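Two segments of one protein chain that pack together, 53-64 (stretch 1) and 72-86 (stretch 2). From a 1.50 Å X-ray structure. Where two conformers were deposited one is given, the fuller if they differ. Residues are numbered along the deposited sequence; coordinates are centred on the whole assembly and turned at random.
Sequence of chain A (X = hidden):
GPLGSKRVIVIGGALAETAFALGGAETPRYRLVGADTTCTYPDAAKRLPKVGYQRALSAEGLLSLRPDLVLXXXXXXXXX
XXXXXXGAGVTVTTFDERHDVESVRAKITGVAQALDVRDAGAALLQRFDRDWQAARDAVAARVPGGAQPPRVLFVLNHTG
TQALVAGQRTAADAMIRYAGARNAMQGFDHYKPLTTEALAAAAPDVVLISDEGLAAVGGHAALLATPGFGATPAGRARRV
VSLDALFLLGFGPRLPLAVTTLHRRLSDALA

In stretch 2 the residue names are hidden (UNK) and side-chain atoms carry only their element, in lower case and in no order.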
# COMPACT_ATOMS: atom_id res chain seq x y z
N TYR A 53 10.28 -2.49 -11.94
CA TYR A 53 9.75 -2.51 -10.57
C TYR A 53 10.27 -1.26 -9.85
O TYR A 53 11.33 -0.75 -10.16
CB TYR A 53 10.11 -3.80 -9.79
CG TYR A 53 9.74 -3.78 -8.31
CD1 TYR A 53 8.41 -3.74 -7.89
CD2 TYR A 53 10.74 -3.80 -7.31
CE1 TYR A 53 8.07 -3.72 -6.56
CE2 TYR A 53 10.41 -3.77 -5.97
CZ TYR A 53 9.07 -3.74 -5.59
OH TYR A 53 8.71 -3.72 -4.26
N GLN A 54 9.50 -0.77 -8.89
CA GLN A 54 9.79 0.52 -8.24
C GLN A 54 11.18 0.62 -7.62
O GLN A 54 11.75 1.69 -7.71
CB GLN A 54 8.68 0.99 -7.27
CG GLN A 54 8.90 0.77 -5.82
CD GLN A 54 7.65 1.03 -4.99
OE1 GLN A 54 7.15 0.12 -4.37
NE2 GLN A 54 7.19 2.25 -4.96
N ARG A 55 11.74 -0.50 -7.13
CA ARG A 55 13.11 -0.55 -6.58
C ARG A 55 14.18 -0.94 -7.60
O ARG A 55 15.38 -1.03 -7.26
CB ARG A 55 13.19 -1.57 -5.45
CG ARG A 55 12.26 -1.33 -4.29
CD ARG A 55 12.82 -1.99 -3.03
NE ARG A 55 13.81 -1.14 -2.38
CZ ARG A 55 15.08 -1.47 -2.08
NH1 ARG A 55 15.58 -2.67 -2.34
NH2 ARG A 55 15.85 -0.56 -1.49
N ALA A 56 13.79 -1.21 -8.83
CA ALA A 56 14.71 -1.65 -9.88
C ALA A 56 14.36 -0.95 -11.19
O ALA A 56 14.14 -1.58 -12.20
CB ALA A 56 14.67 -3.17 -10.03
N LEU A 57 14.33 0.37 -11.16
CA LEU A 57 13.88 1.16 -12.32
C LEU A 57 14.88 1.10 -13.44
O LEU A 57 16.10 1.07 -13.18
CB LEU A 57 13.63 2.61 -11.91
CG LEU A 57 12.48 2.88 -10.95
CD1 LEU A 57 12.45 4.30 -10.48
CD2 LEU A 57 11.15 2.56 -11.60
N SER A 58 14.41 1.10 -14.69
CA SER A 58 15.25 1.33 -15.84
C SER A 58 15.29 2.82 -16.15
O SER A 58 14.32 3.38 -16.67
CB SER A 58 14.74 0.59 -17.05
OG SER A 58 15.44 0.96 -18.24
N ALA A 59 16.43 3.46 -15.86
CA ALA A 59 16.52 4.86 -16.12
C ALA A 59 16.39 5.15 -17.62
O ALA A 59 15.71 6.10 -18.01
CB ALA A 59 17.81 5.43 -15.56
N GLU A 60 17.03 4.33 -18.45
CA GLU A 60 16.94 4.48 -19.88
C GLU A 60 15.53 4.32 -20.39
O GLU A 60 15.08 5.08 -21.23
CB GLU A 60 17.80 3.43 -20.60
CG GLU A 60 19.23 3.40 -20.14
CD GLU A 60 19.49 2.23 -19.20
OE1 GLU A 60 20.12 1.25 -19.69
OE2 GLU A 60 19.06 2.25 -18.02
N GLY A 61 14.83 3.31 -19.88
CA GLY A 61 13.43 3.10 -20.25
C GLY A 61 12.56 4.25 -19.86
O GLY A 61 11.72 4.74 -20.64
N LEU A 62 12.75 4.69 -18.63
CA LEU A 62 12.03 5.84 -18.12
C LEU A 62 12.29 7.08 -18.97
O LEU A 62 11.36 7.76 -19.43
CB LEU A 62 12.43 6.00 -16.64
CG LEU A 62 11.64 7.03 -15.84
CD1 LEU A 62 11.81 6.77 -14.33
CD2 LEU A 62 12.06 8.47 -16.15
N LEU A 63 13.56 7.37 -19.25
CA LEU A 63 13.87 8.55 -20.07
C LEU A 63 13.38 8.44 -21.47
O LEU A 63 13.11 9.44 -22.12
CB LEU A 63 15.39 8.85 -20.07
CG LEU A 63 15.89 9.33 -18.71
CD1 LEU A 63 17.40 9.28 -18.63
CD2 LEU A 63 15.36 10.71 -18.37
N SER A 64 13.27 7.22 -22.00
CA SER A 64 12.76 7.06 -23.36
C SER A 64 11.31 7.52 -23.52
O SER A 64 10.85 7.77 -24.64
CB SER A 64 12.89 5.61 -23.83
OG SER A 64 11.88 4.77 -23.35
N UNK A 72 7.92 10.53 -7.44
CA UNK A 72 8.53 9.31 -6.96
C UNK A 72 8.26 9.04 -5.51
O UNK A 72 8.42 9.92 -4.64
c UNK A 72 10.04 9.37 -7.18
N UNK A 73 7.88 7.81 -5.25
CA UNK A 73 7.62 7.40 -3.87
C UNK A 73 8.97 7.28 -3.18
O UNK A 73 10.04 7.19 -3.81
o UNK A 73 7.81 5.12 -4.34
c UNK A 73 6.91 6.07 -3.87
N UNK A 74 8.86 7.15 -1.86
CA UNK A 74 10.02 6.94 -1.00
C UNK A 74 10.81 5.70 -1.40
O UNK A 74 12.01 5.65 -1.24
c UNK A 74 9.55 6.84 0.45
N UNK A 75 10.12 4.71 -1.95
CA UNK A 75 10.69 3.42 -2.31
C UNK A 75 11.39 3.38 -3.70
O UNK A 75 12.14 2.44 -4.04
o UNK A 75 6.98 2.78 0.52
c UNK A 75 9.57 2.37 -2.19
c UNK A 75 7.65 3.06 -0.51
c UNK A 75 8.96 2.27 -0.77
o UNK A 75 7.26 3.96 -1.26
N UNK A 76 11.20 4.43 -4.51
CA UNK A 76 11.75 4.46 -5.87
C UNK A 76 13.28 4.39 -5.91
O UNK A 76 13.94 5.10 -5.18
c UNK A 76 11.27 5.72 -6.57
N UNK A 77 13.83 3.53 -6.75
CA UNK A 77 15.26 3.31 -6.85
C UNK A 77 15.64 2.37 -7.97
O UNK A 77 14.80 1.99 -8.77
N UNK A 78 16.92 1.99 -8.06
CA UNK A 78 17.93 2.26 -7.05
C UNK A 78 18.46 3.67 -7.17
O UNK A 78 18.15 4.38 -8.13
c UNK A 78 17.46 1.18 -9.17
c UNK A 78 18.95 1.08 -8.84
c UNK A 78 19.03 1.24 -7.39
N UNK A 79 19.27 4.09 -6.20
CA UNK A 79 19.80 5.44 -6.29
C UNK A 79 20.52 5.82 -7.60
O UNK A 79 20.41 6.96 -8.03
c UNK A 79 20.03 4.68 -4.06
c UNK A 79 19.40 3.53 -4.84
c UNK A 79 20.73 5.51 -5.06
N UNK A 80 21.28 4.90 -8.23
CA UNK A 80 21.95 5.21 -9.47
C UNK A 80 20.96 5.52 -10.60
O UNK A 80 21.25 6.33 -11.48
c UNK A 80 24.15 4.04 -9.13
c UNK A 80 22.86 4.05 -9.92
o UNK A 80 22.17 2.81 -9.70
N UNK A 81 19.81 4.84 -10.60
CA UNK A 81 18.78 5.08 -11.63
C UNK A 81 18.16 6.49 -11.42
O UNK A 81 18.09 7.30 -12.34
c UNK A 81 17.73 3.98 -11.63
N UNK A 82 17.80 6.81 -10.19
CA UNK A 82 17.26 8.14 -9.91
C UNK A 82 18.27 9.21 -10.30
O UNK A 82 17.95 10.26 -10.87
c UNK A 82 16.85 8.29 -8.43
c UNK A 82 14.41 7.60 -8.82
c UNK A 82 15.71 7.36 -8.05
c UNK A 82 16.44 9.72 -8.13
N UNK A 83 19.53 8.97 -9.96
CA UNK A 83 20.54 9.94 -10.27
C UNK A 83 20.69 10.14 -11.79
O UNK A 83 20.90 11.28 -12.24
c UNK A 83 21.85 9.50 -9.64
N UNK A 84 20.63 9.06 -12.57
CA UNK A 84 20.71 9.17 -14.02
C UNK A 84 19.54 10.00 -14.58
O UNK A 84 19.72 10.79 -15.52
c UNK A 84 21.03 7.83 -16.17
n UNK A 84 21.01 6.44 -18.17
o UNK A 84 21.31 5.43 -16.17
c UNK A 84 21.14 6.46 -16.84
c UNK A 84 20.75 7.78 -14.68
N UNK A 85 18.35 9.84 -14.00
CA UNK A 85 17.17 10.61 -14.48
C UNK A 85 17.29 12.10 -14.18
O UNK A 85 17.05 12.98 -15.05
c UNK A 85 15.86 10.03 -13.88
c UNK A 85 15.63 8.60 -14.39
c UNK A 85 14.64 10.93 -14.18
N UNK A 86 17.74 12.41 -12.96
CA UNK A 86 17.96 13.78 -12.59
C UNK A 86 19.07 14.38 -13.45
O UNK A 86 18.97 15.52 -13.89
n UNK A 86 17.22 13.15 -6.35
c UNK A 86 17.68 13.76 -8.71
c UNK A 86 16.63 13.39 -7.70
c UNK A 86 18.36 13.85 -11.11
c UNK A 86 17.19 13.64 -10.14
O HOH W 1 5.54 2.98 -3.36

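Position 72 has one side-chain carbon, out of contact: Ala72. At 73 one carbon bears one oxygen, which lies 3.0 Å from Gln54 NE2; a lone hydroxyl on CB identifies Ser73, with its OG facing the amide. Position 74 again has one carbon, pointing away from stretch 1: Ala74. Position 75 has three carbons, the third carrying two oxygens, and its CB packs 3.6 Å from Gln54 CD. Two oxygens would also fit the carboxylate of a shorter chain, but three carbons make it Glu75. A water accepts from Gln54 NE2 (2.4 Å) and donates to Glu75 OE1 (2.9 Å), bridging the two side chains.

The single carbon at 76 lies 4.3 Å from Leu57 CD1, an apolar contact of Ala76, whose CA also approaches Gln54 O at 3.3 Å in a CA-H...O contact. Position 77 has no side-chain atoms and is Gly77; its backbone does the work, through both its N and its O. At 78 three carbons close a ring onto the backbone N, the mark of Pro78, which follows a cis peptide bond and sets its CD 3.8 Å from Leu57 N. Position 79 repeats the ring, without contact: Pro79. Position 80 has a carbon carrying one oxygen and one carbon, the fork of Thr80, also out of contact.

At 81 a single carbon points toward stretch 1, 4.2 Å from Ala59 CB and 4.3 Å from Leu57 CB; this is Ala81. Position 82 has four carbons, forked at the first with one arm two carbons long, hence Ile82, whose CD1 reaches Leu57 CD1 at 4.2 Å. One carbon facing away makes 83 Ala83. At 84 three carbons end in one oxygen and one nitrogen, giving Gln84, whose OE1 lies 3.6 Å from Ala59 CB. Position 85 forks into two carbons: Val85, with CG2 4.0 Å from both Ala59 CB and Leu62 CD2, and CG1 4.3 Å from Leu63 CD2. Position 86 has four carbons in a row ending in nitrogen, without contact: Lys86.

The contact joins two modes of packing. Gly77 N donates to Gln54 O and Leu57 N to Gly77 O, both at 2.9 Å, fastening the loops before the helices. Beyond this clamp the helices run in broadly the same direction, 33° apart, and the small side chains of Ala59 and Ala81 meet where the backbones come within 5.0 Å, CA to CA. Farther along, Val85 fills the space beside Leu62 and Leu63.

Stretch 2 72-86: ASAEAGPPTAIAQVK
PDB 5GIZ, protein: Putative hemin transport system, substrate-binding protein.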